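Local structure of protein MJ1225 (Methanocaldococcus jannaschii, 3KH5) at residues I57-F60 / S65-N68; K168-T173 / T197-L202. The protein is of unknown function but binds AMP and ADP through its CBS domains and is a putative archaeal homologue of the gamma subunit of AMP-activated protein kinase. All coordinates share one frame; numbering follows the deposited sequence.

Contacts 1 and 2 lie side by side, their centres 11 Å apart, and meet through helix 54-63. On that helix V58 faces helix 167-177, with CG1 3.7 Å from A171 CB, and also reaches helix 196-203, where its CG2 is 3.9 Å from F199 CD2. I57 CG2 adds a third apolar touch, 3.6 Å from I200 CD1. The two contacts belong to different CBS repeats, the first and the third, so this packing joins one repeat to the other. Each also borders its own AMP: S65 and N68 of contact 1 line a nucleotide site at the surface, while T197, D198 and K201 of contact 2 line another.

Contact 1 (I57-F60 / S65-N68); sequences IVDF and SKYN. With AMP (adenosine monophosphate), chain F.
D59 reaches from helix 54-63 to the backbone of 65-68, where its OD1 accepts a hydrogen bond from K66 N at 2.9 Å. The N-H comes in on the syn side of the carboxylate, 31° out of its plane, and the bond is moderately bent at 148°. D59 can reach it because CG is anti to its own backbone N (chi1 -173°), which swings the carboxylate over to the loop. The K66 side chain then runs across that carboxylate at about a right angle. Its CB sits 3.3 Å from D59 OD1, CG is still close to the same oxygen, and CD lies 3.6 Å from D59 OD2. K66 CE keeps near D59 OD2, but K66 NZ ends 4.4 Å from it, beyond a salt bridge. A water that donates to D59 OD2 at 2.6 Å accepts a weak bond from K66 NZ. The ammonium group makes its salt bridges with D56 and E91 and also bonds I89 O, so the lysine ties the loop both to its parent helix and to a later part of the chain. The next residues add to this: F60 O lies in the plane of the Y67 ring at its edge, 3.3 Å from Y67 CD1, and also receives a CA-H...O contact from Y67. The edge of the F60 ring meets K66 O. These contacts fold the loop back on the helix it follows, at the surface of the first CBS motif, and S65 and N68 there help form an AMP site.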
ATOM      1  N   ILE A  57       6.664   6.453   2.374  1.00 29.15           N
ATOM      2  CA  ILE A  57       6.332   7.823   2.760  1.00 29.59           C
ATOM      3  C   ILE A  57       5.862   7.853   4.213  1.00 29.88           C
ATOM      4  O   ILE A  57       6.230   8.755   4.965  1.00 30.24           O
ATOM      5  CB  ILE A  57       5.243   8.457   1.847  1.00 29.65           C
ATOM      6  CG1 ILE A  57       5.691   8.502   0.376  1.00 29.51           C
ATOM      7  CG2 ILE A  57       4.829   9.860   2.363  1.00 29.46           C
ATOM      8  CD1 ILE A  57       6.907   9.389   0.082  1.00 29.79           C
ATOM      9  N   VAL A  58       5.054   6.867   4.600  1.00 30.04           N
ATOM     10  CA  VAL A  58       4.600   6.721   5.994  1.00 30.34           C
ATOM     11  C   VAL A  58       5.775   6.489   6.963  1.00 30.46           C
ATOM     12  O   VAL A  58       5.778   6.998   8.088  1.00 30.51           O
ATOM     13  CB  VAL A  58       3.513   5.616   6.128  1.00 30.38           C
ATOM     14  CG1 VAL A  58       3.202   5.300   7.591  1.00 30.28           C
ATOM     15  CG2 VAL A  58       2.243   6.045   5.412  1.00 30.41           C
ATOM     16  N   ASP A  59       6.762   5.724   6.505  1.00 30.50           N
ATOM     17  CA  ASP A  59       8.034   5.518   7.206  1.00 30.64           C
ATOM     18  C   ASP A  59       8.763   6.862   7.417  1.00 30.78           C
ATOM     19  O   ASP A  59       9.077   7.254   8.548  1.00 30.89           O
ATOM     20  CB  ASP A  59       8.859   4.543   6.348  1.00 30.56           C
ATOM     21  CG  ASP A  59      10.147   4.080   7.011  1.00 30.85           C
ATOM     22  OD1 ASP A  59      10.746   4.830   7.805  1.00 30.64           O
ATOM     23  OD2 ASP A  59      10.586   2.951   6.693  1.00 31.31           O
ATOM     24  N   PHE A  60       9.010   7.548   6.303  1.00 30.93           N
ATOM     25  CA  PHE A  60       9.597   8.888   6.249  1.00 31.28           C
ATOM     26  C   PHE A  60       8.913   9.903   7.174  1.00 31.54           C
ATOM     27  O   PHE A  60       9.583  10.699   7.830  1.00 31.66           O
ATOM     28  CB  PHE A  60       9.537   9.355   4.790  1.00 31.28           C
ATOM     29  CG  PHE A  60       9.956  10.777   4.564  1.00 31.56           C
ATOM     30  CD1 PHE A  60      11.279  11.169   4.736  1.00 31.75           C
ATOM     31  CD2 PHE A  60       9.030  11.717   4.118  1.00 32.21           C
ATOM     32  CE1 PHE A  60      11.667  12.486   4.502  1.00 32.08           C
ATOM     33  CE2 PHE A  60       9.406  13.036   3.880  1.00 32.43           C
ATOM     34  CZ  PHE A  60      10.728  13.421   4.071  1.00 32.13           C
ATOM     35  N   SER A  65      12.601   4.206  10.222  1.00 32.01           N
ATOM     36  CA  SER A  65      13.966   4.724  10.225  1.00 32.65           C
ATOM     37  C   SER A  65      14.178   5.875   9.242  1.00 33.13           C
ATOM     38  O   SER A  65      15.055   6.711   9.457  1.00 33.02           O
ATOM     39  CB  SER A  65      14.969   3.594   9.955  1.00 32.53           C
ATOM     40  OG  SER A  65      16.311   4.048  10.049  1.00 32.96           O
ATOM     41  N   LYS A  66      13.376   5.927   8.179  1.00 33.89           N
ATOM     42  CA  LYS A  66      13.514   6.983   7.168  1.00 34.79           C
ATOM     43  C   LYS A  66      13.110   8.358   7.701  1.00 35.91           C
ATOM     44  O   LYS A  66      13.444   9.387   7.104  1.00 35.93           O
ATOM     45  CB  LYS A  66      12.733   6.631   5.899  1.00 34.45           C
ATOM     46  CG  LYS A  66      13.316   5.432   5.171  1.00 33.64           C
ATOM     47  CD  LYS A  66      12.327   4.813   4.207  1.00 31.85           C
ATOM     48  CE  LYS A  66      12.850   3.463   3.744  1.00 31.56           C
ATOM     49  NZ  LYS A  66      12.138   2.941   2.548  1.00 30.30           N
ATOM     50  N   TYR A  67      12.407   8.365   8.831  1.00 37.60           N
ATOM     51  CA  TYR A  67      12.033   9.604   9.507  1.00 39.54           C
ATOM     52  C   TYR A  67      13.230  10.451   9.938  1.00 40.48           C
ATOM     53  O   TYR A  67      13.111  11.671  10.097  1.00 40.71           O
ATOM     54  CB  TYR A  67      11.149   9.314  10.717  1.00 39.75           C
ATOM     55  CG  TYR A  67      10.827  10.542  11.533  1.00 41.72           C
ATOM     56  CD1 TYR A  67      10.011  11.548  11.016  1.00 43.21           C
ATOM     57  CD2 TYR A  67      11.347  10.706  12.817  1.00 43.33           C
ATOM     58  CE1 TYR A  67       9.711  12.682  11.755  1.00 44.54           C
ATOM     59  CE2 TYR A  67      11.051  11.840  13.568  1.00 44.66           C
ATOM     60  CZ  TYR A  67      10.235  12.825  13.029  1.00 45.22           C
ATOM     61  OH  TYR A  67       9.936  13.951  13.761  1.00 45.89           O
ATOM     62  N   ASN A  68      14.378   9.810  10.127  1.00 41.81           N
ATOM     63  CA  ASN A  68      15.560  10.541  10.566  1.00 43.12           C
ATOM     64  C   ASN A  68      16.159  11.470   9.504  1.00 43.69           C
ATOM     65  O   ASN A  68      17.039  12.280   9.812  1.00 43.79           O
ATOM     66  CB  ASN A  68      16.600   9.601  11.187  1.00 43.31           C
ATOM     67  CG  ASN A  68      16.517   9.568  12.716  1.00 44.22           C
ATOM     68  OD1 ASN A  68      15.440   9.703  13.305  1.00 45.02           O
ATOM     69  ND2 ASN A  68      17.665   9.393  13.359  1.00 44.84           N
TER
HETATM   70  P   AMP F1605      24.426  13.498   7.224  1.00 78.61           P
HETATM   71  O1P AMP F1605      25.545  12.538   7.076  1.00 78.81           O
HETATM   72  O2P AMP F1605      23.396  13.444   5.972  1.00 78.79           O
HETATM   73  O3P AMP F1605      24.954  15.024   7.275  1.00 78.86           O
HETATM   74  O5' AMP F1605      23.581  13.289   8.572  1.00 77.54           O
HETATM   75  C5' AMP F1605      22.237  13.753   8.638  1.00 75.39           C
HETATM   76  C4' AMP F1605      21.465  13.128   9.822  1.00 73.66           C
HETATM   77  O4' AMP F1605      20.171  12.641   9.346  1.00 72.03           O
HETATM   78  C3' AMP F1605      22.138  11.925  10.498  1.00 73.07           C
HETATM   79  O3' AMP F1605      21.730  11.840  11.874  1.00 73.45           O
HETATM   80  C2' AMP F1605      21.614  10.740   9.691  1.00 71.87           C
HETATM   81  O2' AMP F1605      21.511   9.580  10.526  1.00 71.97           O
HETATM   82  C1' AMP F1605      20.212  11.184   9.261  1.00 70.22           C
HETATM   83  N9  AMP F1605      19.888  10.799   7.862  1.00 67.00           N
HETATM   84  C8  AMP F1605      20.440  11.296   6.753  1.00 65.90           C
HETATM   85  N7  AMP F1605      19.891  10.714   5.686  1.00 64.67           N
HETATM   86  C5  AMP F1605      18.981   9.849   6.119  1.00 63.90           C
HETATM   87  C6  AMP F1605      18.106   8.973   5.486  1.00 62.88           C
HETATM   88  N6  AMP F1605      18.079   8.890   4.160  1.00 62.10           N
HETATM   89  N1  AMP F1605      17.289   8.211   6.237  1.00 62.45           N
HETATM   90  C2  AMP F1605      17.310   8.287   7.563  1.00 62.83           C
HETATM   91  N3  AMP F1605      18.134   9.113   8.194  1.00 63.77           N
HETATM   92  C4  AMP F1605      18.976   9.903   7.503  1.00 64.85           C
HETATM   93  O   HOH W   1       9.787   1.760   4.546  1.00 40.06           O

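Contact 2 (K168-T173 / T197-L202); sequences KDVART and TDFIKL. With AMP (adenosine monophosphate), chain C.
V170 meets F199 in an apolar helix-to-helix contact, their side chains crossing at about a right angle. The valine puts CG1 at the edge of the phenyl ring, near its plane, 3.6 Å from F199 CZ. The backbone N of A171 also stands at this edge, while A171 CB lies off the plane of the ring, 4.3 Å from F199 CE2. The ring gets there with CG anti to the carbonyl carbon of F199 (chi1 -65°). M225 and I228 of helix 225-228 and M61 of helix 54-63 also pack on it. Helices 167-177 and 196-203 are the two helices of a CBS motif, with strands 181-186 and 189-195 between them in sequence, and the ring bridges the pair. Helix 196-203 also makes polar contacts with AMP. D198 takes both ribose hydroxyls, O3' donating to OD1 at 2.8 Å and O2' to OD2 at 3.0 Å; OD2 also accepts from T195 N, which should help steady the carboxylate. One residue earlier, T197 OG1 gives a weak hydrogen bond to phosphate oxygen O2P. K201 NZ stands 3.7 Å from AMP O3', near but not hydrogen-bonded to it.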
ATOM      1  N   LYS A 168       1.344   9.778  14.229  1.00 37.50           N
ATOM      2  CA  LYS A 168       2.724   9.366  14.464  1.00 37.53           C
ATOM      3  C   LYS A 168       2.840   7.928  15.000  1.00 36.92           C
ATOM      4  O   LYS A 168       3.782   7.216  14.649  1.00 37.00           O
ATOM      5  CB  LYS A 168       3.442  10.373  15.376  1.00 37.88           C
ATOM      6  CG  LYS A 168       3.066  10.296  16.851  1.00 39.48           C
ATOM      7  CD  LYS A 168       3.283  11.625  17.567  1.00 41.90           C
ATOM      8  CE  LYS A 168       3.610  11.420  19.045  1.00 43.19           C
ATOM      9  NZ  LYS A 168       2.681  10.472  19.752  1.00 44.08           N
ATOM     10  N   ASP A 169       1.877   7.500  15.825  1.00 36.17           N
ATOM     11  CA  ASP A 169       1.904   6.161  16.437  1.00 35.40           C
ATOM     12  C   ASP A 169       1.284   5.098  15.541  1.00 34.55           C
ATOM     13  O   ASP A 169       1.775   3.971  15.482  1.00 34.47           O
ATOM     14  CB  ASP A 169       1.211   6.157  17.807  1.00 35.77           C
ATOM     15  CG  ASP A 169       1.890   7.074  18.816  1.00 36.40           C
ATOM     16  OD1 ASP A 169       3.138   7.053  18.920  1.00 37.52           O
ATOM     17  OD2 ASP A 169       1.171   7.819  19.514  1.00 37.60           O
ATOM     18  N   VAL A 170       0.196   5.450  14.859  1.00 33.42           N
ATOM     19  CA  VAL A 170      -0.391   4.565  13.859  1.00 32.25           C
ATOM     20  C   VAL A 170       0.609   4.292  12.731  1.00 31.61           C
ATOM     21  O   VAL A 170       0.693   3.169  12.237  1.00 31.27           O
ATOM     22  CB  VAL A 170      -1.712   5.136  13.298  1.00 32.28           C
ATOM     23  CG1 VAL A 170      -2.231   4.295  12.132  1.00 32.03           C
ATOM     24  CG2 VAL A 170      -2.752   5.206  14.398  1.00 32.00           C
ATOM     25  N   ALA A 171       1.372   5.317  12.338  1.00 31.03           N
ATOM     26  CA  ALA A 171       2.408   5.182  11.306  1.00 30.80           C
ATOM     27  C   ALA A 171       3.464   4.140  11.677  1.00 30.87           C
ATOM     28  O   ALA A 171       3.914   3.360  10.830  1.00 30.44           O
ATOM     29  CB  ALA A 171       3.068   6.528  11.035  1.00 30.60           C
ATOM     30  N   ARG A 172       3.872   4.164  12.943  1.00 31.21           N
ATOM     31  CA  ARG A 172       4.767   3.162  13.502  1.00 31.93           C
ATOM     32  C   ARG A 172       4.163   1.781  13.367  1.00 31.71           C
ATOM     33  O   ARG A 172       4.821   0.854  12.901  1.00 31.82           O
ATOM     34  CB  ARG A 172       4.990   3.455  14.974  1.00 32.28           C
ATOM     35  CG  ARG A 172       5.924   4.590  15.218  1.00 34.61           C
ATOM     36  CD  ARG A 172       7.272   4.032  15.554  1.00 38.99           C
ATOM     37  NE  ARG A 172       7.779   4.724  16.725  1.00 42.16           N
ATOM     38  CZ  ARG A 172       9.064   4.923  16.982  1.00 43.92           C
ATOM     39  NH1 ARG A 172       9.995   4.481  16.145  1.00 44.39           N
ATOM     40  NH2 ARG A 172       9.422   5.571  18.083  1.00 44.70           N
ATOM     41  N   THR A 173       2.900   1.656  13.775  1.00 31.68           N
ATOM     42  CA  THR A 173       2.195   0.383  13.719  1.00 31.47           C
ATOM     43  C   THR A 173       2.171  -0.152  12.294  1.00 31.14           C
ATOM     44  O   THR A 173       2.430  -1.334  12.082  1.00 30.93           O
ATOM     45  CB  THR A 173       0.756   0.488  14.276  1.00 31.69           C
ATOM     46  OG1 THR A 173       0.793   1.022  15.603  1.00 32.28           O
ATOM     47  CG2 THR A 173       0.085  -0.877  14.322  1.00 31.61           C
ATOM     48  N   THR A 197      -2.571   5.399   2.361  1.00 31.96           N
ATOM     49  CA  THR A 197      -3.109   6.334   1.361  1.00 32.63           C
ATOM     50  C   THR A 197      -3.740   7.575   2.011  1.00 32.85           C
ATOM     51  O   THR A 197      -3.558   8.705   1.535  1.00 32.79           O
ATOM     52  CB  THR A 197      -4.143   5.604   0.448  1.00 32.58           C
ATOM     53  OG1 THR A 197      -3.450   4.741  -0.464  1.00 33.38           O
ATOM     54  CG2 THR A 197      -4.986   6.585  -0.351  1.00 33.02           C
ATOM     55  N   ASP A 198      -4.474   7.347   3.100  1.00 33.44           N
ATOM     56  CA  ASP A 198      -5.056   8.422   3.905  1.00 34.20           C
ATOM     57  C   ASP A 198      -3.986   9.384   4.413  1.00 35.19           C
ATOM     58  O   ASP A 198      -4.214  10.595   4.487  1.00 35.15           O
ATOM     59  CB  ASP A 198      -5.822   7.834   5.095  1.00 33.92           C
ATOM     60  CG  ASP A 198      -7.046   7.049   4.670  1.00 33.40           C
ATOM     61  OD1 ASP A 198      -7.816   7.552   3.825  1.00 33.91           O
ATOM     62  OD2 ASP A 198      -7.248   5.928   5.183  1.00 31.71           O
ATOM     63  N   PHE A 199      -2.823   8.837   4.761  1.00 36.52           N
ATOM     64  CA  PHE A 199      -1.714   9.648   5.248  1.00 38.09           C
ATOM     65  C   PHE A 199      -1.126  10.532   4.120  1.00 39.33           C
ATOM     66  O   PHE A 199      -0.784  11.701   4.374  1.00 39.55           O
ATOM     67  CB  PHE A 199      -0.657   8.790   5.990  1.00 37.94           C
ATOM     68  CG  PHE A 199      -1.166   8.136   7.283  1.00 38.21           C
ATOM     69  CD1 PHE A 199      -2.452   8.391   7.771  1.00 38.60           C
ATOM     70  CD2 PHE A 199      -0.337   7.290   8.024  1.00 38.44           C
ATOM     71  CE1 PHE A 199      -2.909   7.796   8.954  1.00 38.44           C
ATOM     72  CE2 PHE A 199      -0.787   6.694   9.213  1.00 38.29           C
ATOM     73  CZ  PHE A 199      -2.076   6.949   9.674  1.00 38.56           C
ATOM     74  N   ILE A 200      -1.053  10.000   2.887  1.00 41.10           N
ATOM     75  CA  ILE A 200      -0.620  10.794   1.715  1.00 42.83           C
ATOM     76  C   ILE A 200      -1.621  11.894   1.375  1.00 43.82           C
ATOM     77  O   ILE A 200      -1.234  13.030   1.047  1.00 44.10           O
ATOM     78  CB  ILE A 200      -0.479   9.963   0.399  1.00 42.91           C
ATOM     79  CG1 ILE A 200       0.211   8.594   0.623  1.00 43.19           C
ATOM     80  CG2 ILE A 200       0.299  10.774  -0.678  1.00 43.10           C
ATOM     81  CD1 ILE A 200       1.648   8.699   1.102  1.00 43.64           C
ATOM     82  N   LYS A 201      -2.904  11.541   1.416  1.00 44.91           N
ATOM     83  CA  LYS A 201      -3.985  12.470   1.102  1.00 46.02           C
ATOM     84  C   LYS A 201      -4.005  13.630   2.086  1.00 46.70           C
ATOM     85  O   LYS A 201      -4.277  14.770   1.700  1.00 46.76           O
ATOM     86  CB  LYS A 201      -5.336  11.757   1.123  1.00 46.04           C
ATOM     87  CG  LYS A 201      -5.591  10.824  -0.051  1.00 46.84           C
ATOM     88  CD  LYS A 201      -6.905  10.085   0.156  1.00 48.13           C
ATOM     89  CE  LYS A 201      -7.416   9.467  -1.137  1.00 48.88           C
ATOM     90  NZ  LYS A 201      -8.663   8.681  -0.909  1.00 49.44           N
ATOM     91  N   LEU A 202      -3.722  13.333   3.354  1.00 47.59           N
ATOM     92  CA  LEU A 202      -3.614  14.366   4.376  1.00 48.62           C
ATOM     93  C   LEU A 202      -2.520  15.373   4.019  1.00 49.83           C
ATOM     94  O   LEU A 202      -2.715  16.576   4.170  1.00 49.85           O
ATOM     95  CB  LEU A 202      -3.362  13.754   5.758  1.00 48.20           C
ATOM     96  CG  LEU A 202      -3.371  14.726   6.947  1.00 47.61           C
ATOM     97  CD1 LEU A 202      -4.704  15.470   7.072  1.00 47.02           C
ATOM     98  CD2 LEU A 202      -3.065  13.994   8.237  1.00 46.13           C
TER
HETATM   99  P   AMP C 282      -5.966   1.840  -0.283  1.00 51.11           P
HETATM  100  O1P AMP C 282      -5.476   2.114  -1.658  1.00 51.58           O
HETATM  101  O2P AMP C 282      -4.766   1.940   0.793  1.00 51.23           O
HETATM  102  O3P AMP C 282      -6.548   0.335  -0.124  1.00 51.12           O
HETATM  103  O5' AMP C 282      -7.103   2.853   0.220  1.00 49.83           O
HETATM  104  C5' AMP C 282      -7.698   3.869  -0.623  1.00 47.18           C
HETATM  105  C4' AMP C 282      -8.930   4.456   0.069  1.00 44.98           C
HETATM  106  O4' AMP C 282      -9.844   3.336   0.247  1.00 43.42           O
HETATM  107  C3' AMP C 282      -8.496   4.928   1.470  1.00 44.30           C
HETATM  108  O3' AMP C 282      -9.161   6.159   1.821  1.00 44.98           O
HETATM  109  C2' AMP C 282      -8.973   3.799   2.381  1.00 43.00           C
HETATM  110  O2' AMP C 282      -9.334   4.316   3.666  1.00 43.01           O
HETATM  111  C1' AMP C 282     -10.204   3.273   1.636  1.00 41.73           C
HETATM  112  N9  AMP C 282     -10.515   1.852   1.973  1.00 39.34           N
HETATM  113  C8  AMP C 282      -9.667   0.819   1.955  1.00 38.26           C
HETATM  114  N7  AMP C 282     -10.305  -0.294   2.316  1.00 37.07           N
HETATM  115  C5  AMP C 282     -11.567   0.037   2.566  1.00 36.71           C
HETATM  116  C6  AMP C 282     -12.680  -0.684   2.971  1.00 36.16           C
HETATM  117  N6  AMP C 282     -12.585  -1.994   3.191  1.00 35.47           N
HETATM  118  N1  AMP C 282     -13.849  -0.037   3.134  1.00 36.38           N
HETATM  119  C2  AMP C 282     -13.952   1.272   2.914  1.00 36.23           C
HETATM  120  N3  AMP C 282     -12.906   1.989   2.526  1.00 36.57           N
HETATM  121  C4  AMP C 282     -11.708   1.399   2.345  1.00 37.74           C